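Local structure of 2,3-dihydroxybenzoate-AMP ligase (Bacillus subtilis, 1MDB) at residues D413-T418 against I423-R428; H234-S239 against Q327-M332. The protein belongs to the AMP-binding (ANL) enzyme family and holds adenosine monophosphate and 2,3-dihydroxy-benzoic acid in adjoining pockets. All coordinates share one frame; numbering follows the deposited sequence.

Contact 1. Residues D413-T418 against I423-R428; sequences DIVRLT and IVVEGR. With AMP (adenosine monophosphate), chain D; SO4 (sulfate ion), chain C.
V415 meets I423 and V425 on one face of an antiparallel hairpin. Its CB lies 3.7 Å from I423 CG2, while V415 CG1 reaches V425 CG2; L417 lies beside I423 on the same face, CD2 against CG1. On the other face R416 and V424 lie side by side: V424 CG1 sits 3.4 Å above the guanidinium plane of R416, toward its rim, with a sulfate oxygen near that plane at the edge. Two backbone hydrogen bonds join this pair, R416 N to V424 O and V424 N to R416 O, each 3.2 Å. I414 faces both E426 and G427, a classic beta bulge that shifts the register by one: I414 N donates to G427 O and E426 N to I414 O, each 2.9 Å. Beyond the bulge D413 OD2 and R428 NH1 form a salt bridge at 3.2 Å, though the place of OD2 is less sure. Both reach the ribose of adenosine monophosphate: D413 OD1 accepts from its O3' at 2.6 Å, and T411 holds both side chains. Strand 423-428 is outermost in a four-stranded antiparallel sheet; strand 379-384 flanks 409-417 on the other side, and the V415 face packs on V365 and L381.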
# COMPACT_ATOMS: atom_id res chain seq x y z
N ASP A 413 -9.11 -10.71 -6.57
CA ASP A 413 -7.98 -11.24 -7.34
C ASP A 413 -8.25 -12.65 -7.86
O ASP A 413 -8.97 -13.43 -7.22
CB ASP A 413 -6.72 -11.25 -6.49
CG ASP A 413 -6.36 -9.88 -5.97
OD1 ASP A 413 -6.50 -9.64 -4.75
OD2 ASP A 413 -5.95 -9.03 -6.80
N ILE A 414 -7.69 -12.96 -9.02
CA ILE A 414 -7.82 -14.30 -9.58
C ILE A 414 -6.45 -14.93 -9.32
O ILE A 414 -5.42 -14.41 -9.77
CB ILE A 414 -8.09 -14.27 -11.11
CG1 ILE A 414 -9.38 -13.51 -11.41
CG2 ILE A 414 -8.19 -15.70 -11.63
CD1 ILE A 414 -10.59 -13.98 -10.61
N VAL A 415 -6.44 -16.03 -8.58
CA VAL A 415 -5.19 -16.70 -8.24
C VAL A 415 -5.32 -18.22 -8.25
O VAL A 415 -6.41 -18.76 -8.44
CB VAL A 415 -4.73 -16.29 -6.81
CG1 VAL A 415 -4.85 -14.78 -6.62
CG2 VAL A 415 -5.59 -17.01 -5.77
N ARG A 416 -4.20 -18.90 -8.04
CA ARG A 416 -4.17 -20.35 -7.95
C ARG A 416 -3.27 -20.63 -6.76
O ARG A 416 -2.44 -19.79 -6.40
CB ARG A 416 -3.58 -20.97 -9.23
CG ARG A 416 -2.08 -21.16 -9.21
CD ARG A 416 -1.56 -21.65 -10.55
NE ARG A 416 -0.16 -22.04 -10.47
CZ ARG A 416 0.81 -21.52 -11.23
NH1 ARG A 416 0.51 -20.59 -12.13
NH2 ARG A 416 2.06 -21.92 -11.08
N LEU A 417 -3.44 -21.78 -6.12
CA LEU A 417 -2.63 -22.11 -4.96
C LEU A 417 -1.57 -23.15 -5.27
O LEU A 417 -1.79 -24.07 -6.06
CB LEU A 417 -3.51 -22.63 -3.82
CG LEU A 417 -4.55 -21.69 -3.21
CD1 LEU A 417 -5.33 -22.44 -2.14
CD2 LEU A 417 -3.88 -20.46 -2.62
N THR A 418 -0.41 -22.99 -4.64
CA THR A 418 0.70 -23.90 -4.84
C THR A 418 0.59 -25.04 -3.80
O THR A 418 -0.29 -25.04 -2.94
CB THR A 418 2.04 -23.17 -4.68
OG1 THR A 418 3.00 -23.73 -5.58
CG2 THR A 418 2.58 -23.30 -3.26
N ILE A 423 0.76 -18.43 -3.18
CA ILE A 423 -0.20 -17.86 -4.10
C ILE A 423 0.48 -17.33 -5.35
O ILE A 423 1.46 -16.58 -5.28
CB ILE A 423 -0.99 -16.71 -3.43
CG1 ILE A 423 -1.74 -17.24 -2.21
CG2 ILE A 423 -1.96 -16.08 -4.43
CD1 ILE A 423 -2.48 -16.19 -1.42
N VAL A 424 -0.03 -17.75 -6.50
CA VAL A 424 0.49 -17.31 -7.78
C VAL A 424 -0.67 -16.51 -8.36
O VAL A 424 -1.64 -17.07 -8.85
CB VAL A 424 0.82 -18.48 -8.69
CG1 VAL A 424 1.35 -17.96 -10.03
CG2 VAL A 424 1.87 -19.37 -8.02
N VAL A 425 -0.56 -15.18 -8.26
CA VAL A 425 -1.59 -14.28 -8.75
C VAL A 425 -1.57 -14.14 -10.27
O VAL A 425 -0.51 -14.03 -10.88
CB VAL A 425 -1.41 -12.87 -8.11
CG1 VAL A 425 -2.52 -11.92 -8.59
CG2 VAL A 425 -1.44 -12.99 -6.60
N GLU A 426 -2.76 -14.18 -10.87
CA GLU A 426 -2.90 -14.01 -12.31
C GLU A 426 -3.04 -12.52 -12.54
O GLU A 426 -2.36 -11.94 -13.38
CB GLU A 426 -4.18 -14.70 -12.83
CG GLU A 426 -4.45 -14.44 -14.32
CD GLU A 426 -5.85 -14.87 -14.77
OE1 GLU A 426 -6.80 -14.07 -14.62
OE2 GLU A 426 -6.00 -16.00 -15.26
N GLY A 427 -3.95 -11.92 -11.78
CA GLY A 427 -4.24 -10.51 -11.86
C GLY A 427 -5.61 -10.27 -11.26
O GLY A 427 -6.22 -11.22 -10.75
N ARG A 428 -6.10 -9.04 -11.30
CA ARG A 428 -7.43 -8.73 -10.77
C ARG A 428 -8.54 -9.17 -11.71
O ARG A 428 -8.40 -9.14 -12.94
CB ARG A 428 -7.56 -7.23 -10.49
CG ARG A 428 -6.69 -6.75 -9.34
CD ARG A 428 -7.06 -5.35 -8.88
NE ARG A 428 -8.39 -5.27 -8.28
CZ ARG A 428 -8.75 -5.86 -7.13
NH1 ARG A 428 -7.89 -6.57 -6.43
NH2 ARG A 428 -9.99 -5.70 -6.67
P AMP D . -4.04 -2.17 -1.54
O1P AMP D . -5.01 -2.11 -0.39
O2P AMP D . -3.88 -0.88 -2.28
O3P AMP D . -2.71 -2.76 -1.14
O5' AMP D . -4.68 -3.15 -2.71
C5' AMP D . -4.70 -4.60 -2.60
C4' AMP D . -4.88 -5.22 -3.99
O4' AMP D . -3.72 -4.87 -4.71
C3' AMP D . -4.89 -6.72 -4.03
O3' AMP D . -6.18 -7.26 -3.77
C2' AMP D . -4.37 -7.01 -5.44
O2' AMP D . -5.44 -6.99 -6.41
C1' AMP D . -3.37 -5.90 -5.62
N9 AMP D . -1.85 -6.56 -5.28
C8 AMP D . -1.07 -6.17 -4.24
N7 AMP D . 0.09 -6.83 -4.22
C5 AMP D . 0.01 -7.63 -5.26
C6 AMP D . 1.00 -8.52 -5.67
N6 AMP D . 2.17 -8.65 -5.04
N1 AMP D . 0.71 -9.27 -6.79
C2 AMP D . -0.46 -9.17 -7.47
N3 AMP D . -1.41 -8.31 -7.07
C4 AMP D . -1.19 -7.52 -5.96
S SO4 C . 2.37 -26.44 -7.78
O1 SO4 C . 2.91 -25.30 -8.54
O2 SO4 C . 2.80 -27.71 -8.40
O3 SO4 C . 2.86 -26.38 -6.39
O4 SO4 C . 0.89 -26.37 -7.78

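Contact 2. Residues H234-S239 against Q327-M332; sequences HNYPLS and QQVFGM. With DBH (2,3-dihydroxy-benzoic acid), chain E; AMP (adenosine monophosphate), chain D.
Y236 lies over one face of the ring of 2,3-dihydroxy-benzoic acid, and V329 meets the same ring at its rim. The ligand atom C12 sits 3.4 Å above the plane of the Y236 ring, offset toward the rim. From the strand, V329 CG1 comes within 3.6 Å of the ligand's C9, close to the ligand plane. The opposite face is taken by G331, whose O stands 3.1 Å from the ligand's C18; having no side chain, G331 lets the ring lie directly against its backbone. Y236 and V329 themselves barely meet, Y236 CE2 standing 4.1 Å from V329 CB. With CG of Y236 anti to the backbone N (chi1 175°), the phenol is swung off the start of helix 235-239 toward the strand, and its hydroxyl is bonded to L278 O. The H234 ring works by its edge, where the ligand carboxyl carbon C21 and phosphate oxygen O2P of adenosine monophosphate both lie in plane; H234 NE2 gives phosphate O3P a weak hydrogen bond.

N235 supplies the polar contact. Its ND2 donates to the ligand hydroxyl O3 at 3.1 Å, nearly straight at 162°, and makes a weak bond to O6, so one amide nitrogen spans both hydroxyls. OD1 of the same amide is bonded to Y207 OH, which fixes which way the amide is turned. Behind it, S239 OG and S239 N reach N235 O from opposite faces of the carbonyl.

On the other side of strand 325-331, F330 CD1 comes within 3.3 Å of adenine C5, while V329 O accepts from adenine N6 at 2.7 Å. Y236 and V329 thus give an apolar face and rim, the G331 peptide lies over the other face, and N235 ND2 and S240 OG bond the ligand, an arrangement that fits a slot for a flat ring with a donor turned to its two neighbouring oxygens.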
# COMPACT_ATOMS: atom_id res chain seq x y z
N HIS A 234 0.29 4.54 2.86
CA HIS A 234 -0.35 3.40 2.19
C HIS A 234 -0.06 2.15 3.02
O HIS A 234 1.04 2.01 3.55
CB HIS A 234 0.20 3.22 0.77
CG HIS A 234 -0.42 2.08 0.02
ND1 HIS A 234 -1.59 2.21 -0.70
CD2 HIS A 234 -0.06 0.78 -0.07
CE1 HIS A 234 -1.92 1.03 -1.20
NE2 HIS A 234 -1.01 0.15 -0.84
N ASN A 235 -1.02 1.24 3.10
CA ASN A 235 -0.88 0.02 3.92
C ASN A 235 0.44 -0.74 3.77
O ASN A 235 0.99 -1.24 4.75
CB ASN A 235 -2.05 -0.93 3.65
CG ASN A 235 -2.28 -1.93 4.79
OD1 ASN A 235 -2.53 -1.54 5.93
ND2 ASN A 235 -2.20 -3.22 4.48
N TYR A 236 0.94 -0.83 2.54
CA TYR A 236 2.17 -1.55 2.22
C TYR A 236 3.39 -0.90 2.90
O TYR A 236 4.03 -1.53 3.76
CB TYR A 236 2.29 -1.60 0.68
CG TYR A 236 3.55 -2.20 0.08
CD1 TYR A 236 3.91 -1.88 -1.23
CD2 TYR A 236 4.37 -3.08 0.80
CE1 TYR A 236 5.05 -2.41 -1.82
CE2 TYR A 236 5.53 -3.62 0.21
CZ TYR A 236 5.86 -3.27 -1.11
OH TYR A 236 6.99 -3.76 -1.72
N PRO A 237 3.72 0.35 2.56
CA PRO A 237 4.89 0.98 3.20
C PRO A 237 4.65 1.42 4.66
O PRO A 237 5.55 1.94 5.32
CB PRO A 237 5.20 2.16 2.28
CG PRO A 237 3.83 2.54 1.76
CD PRO A 237 3.23 1.18 1.44
N LEU A 238 3.43 1.22 5.16
CA LEU A 238 3.13 1.57 6.54
C LEU A 238 3.19 0.38 7.48
O LEU A 238 3.54 0.53 8.65
CB LEU A 238 1.72 2.18 6.67
CG LEU A 238 1.29 2.63 8.07
CD1 LEU A 238 1.96 3.98 8.39
CD2 LEU A 238 -0.23 2.81 8.14
N SER A 239 2.85 -0.81 6.97
CA SER A 239 2.77 -1.99 7.83
C SER A 239 3.22 -3.36 7.30
O SER A 239 3.09 -4.36 8.01
CB SER A 239 1.33 -2.15 8.29
OG SER A 239 0.53 -2.58 7.20
N GLN A 327 11.82 -9.98 -2.15
CA GLN A 327 10.70 -10.47 -1.38
C GLN A 327 9.45 -9.94 -2.04
O GLN A 327 9.23 -8.73 -2.10
CB GLN A 327 10.73 -10.00 0.08
CG GLN A 327 9.58 -10.64 0.90
CD GLN A 327 9.52 -10.16 2.35
OE1 GLN A 327 9.46 -8.96 2.61
NE2 GLN A 327 9.53 -11.11 3.28
N GLN A 328 8.63 -10.84 -2.58
CA GLN A 328 7.40 -10.41 -3.21
C GLN A 328 6.37 -10.26 -2.11
O GLN A 328 6.31 -11.07 -1.19
CB GLN A 328 6.93 -11.43 -4.25
CG GLN A 328 7.86 -11.49 -5.46
CD GLN A 328 7.17 -11.97 -6.71
OE1 GLN A 328 7.75 -12.70 -7.52
NE2 GLN A 328 5.92 -11.56 -6.90
N VAL A 329 5.58 -9.20 -2.19
CA VAL A 329 4.60 -8.94 -1.17
C VAL A 329 3.23 -8.72 -1.80
O VAL A 329 3.04 -7.80 -2.59
CB VAL A 329 5.00 -7.69 -0.36
CG1 VAL A 329 4.10 -7.55 0.85
CG2 VAL A 329 6.46 -7.79 0.04
N PHE A 330 2.28 -9.57 -1.44
CA PHE A 330 0.93 -9.47 -1.97
C PHE A 330 -0.00 -9.24 -0.80
O PHE A 330 -0.37 -10.17 -0.09
CB PHE A 330 0.57 -10.75 -2.74
CG PHE A 330 -0.89 -10.89 -3.07
CD1 PHE A 330 -1.66 -9.78 -3.42
CD2 PHE A 330 -1.50 -12.14 -3.06
CE1 PHE A 330 -3.02 -9.91 -3.74
CE2 PHE A 330 -2.85 -12.30 -3.38
CZ PHE A 330 -3.61 -11.19 -3.73
N GLY A 331 -0.36 -7.97 -0.58
CA GLY A 331 -1.24 -7.64 0.51
C GLY A 331 -2.38 -6.74 0.07
O GLY A 331 -2.45 -6.32 -1.08
N MET A 332 -3.28 -6.45 1.00
CA MET A 332 -4.43 -5.59 0.74
C MET A 332 -4.72 -4.84 2.03
O MET A 332 -4.50 -5.38 3.13
CB MET A 332 -5.65 -6.44 0.36
CG MET A 332 -5.93 -7.58 1.33
SD MET A 332 -6.73 -8.96 0.45
CE MET A 332 -5.34 -9.62 -0.46
C21 DBH E . -1.66 -3.19 -1.49
O9 DBH E . -1.60 -3.08 -2.82
C18 DBH E . -0.60 -3.84 -0.68
C15 DBH E . 0.58 -4.32 -1.31
C12 DBH E . 1.59 -4.95 -0.55
C3 DBH E . -0.77 -4.00 0.74
O3 DBH E . -1.92 -3.55 1.42
C6 DBH E . 0.24 -4.64 1.49
C9 DBH E . 1.41 -5.12 0.85
O6 DBH E . 0.08 -4.81 2.84
P AMP D . -4.04 -2.17 -1.54
O1P AMP D . -5.01 -2.11 -0.39
O2P AMP D . -3.88 -0.88 -2.28
O3P AMP D . -2.71 -2.76 -1.14
O5' AMP D . -4.68 -3.15 -2.71
C5' AMP D . -4.70 -4.60 -2.60
C4' AMP D . -4.88 -5.22 -3.99
O4' AMP D . -3.72 -4.87 -4.71
C3' AMP D . -4.89 -6.72 -4.03
O3' AMP D . -6.18 -7.26 -3.77
C2' AMP D . -4.37 -7.01 -5.44
O2' AMP D . -5.44 -6.99 -6.41
C1' AMP D . -3.37 -5.90 -5.62
N9 AMP D . -1.85 -6.56 -5.28
C8 AMP D . -1.07 -6.17 -4.24
N7 AMP D . 0.09 -6.83 -4.22
C5 AMP D . 0.01 -7.63 -5.26
C6 AMP D . 1.00 -8.52 -5.67
N6 AMP D . 2.17 -8.65 -5.04
N1 AMP D . 0.71 -9.27 -6.79
C2 AMP D . -0.46 -9.17 -7.47
N3 AMP D . -1.41 -8.31 -7.07
C4 AMP D . -1.19 -7.52 -5.96

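In the fold
Contact 2 comes first along the chain, and its two segments, 88 residues apart, close before the hairpin of contact 1 begins. The contact centres lie 16 Å apart; the centre of contact 2 is about 5 Å from the centre of the chain, that of contact 1 about 18 Å. They belong to different sheets: strand 325-331 to the nine-stranded mixed sheet, the hairpin to the four-stranded antiparallel one. F330 bridges them, its CE2 standing 3.6 Å from V425 CG2 and its CZ packing on D413. Both contacts touch adenosine monophosphate, contact 1 at ribose and adenine, contact 2 also at the phosphate, so the nucleotide lies where the two sheets meet.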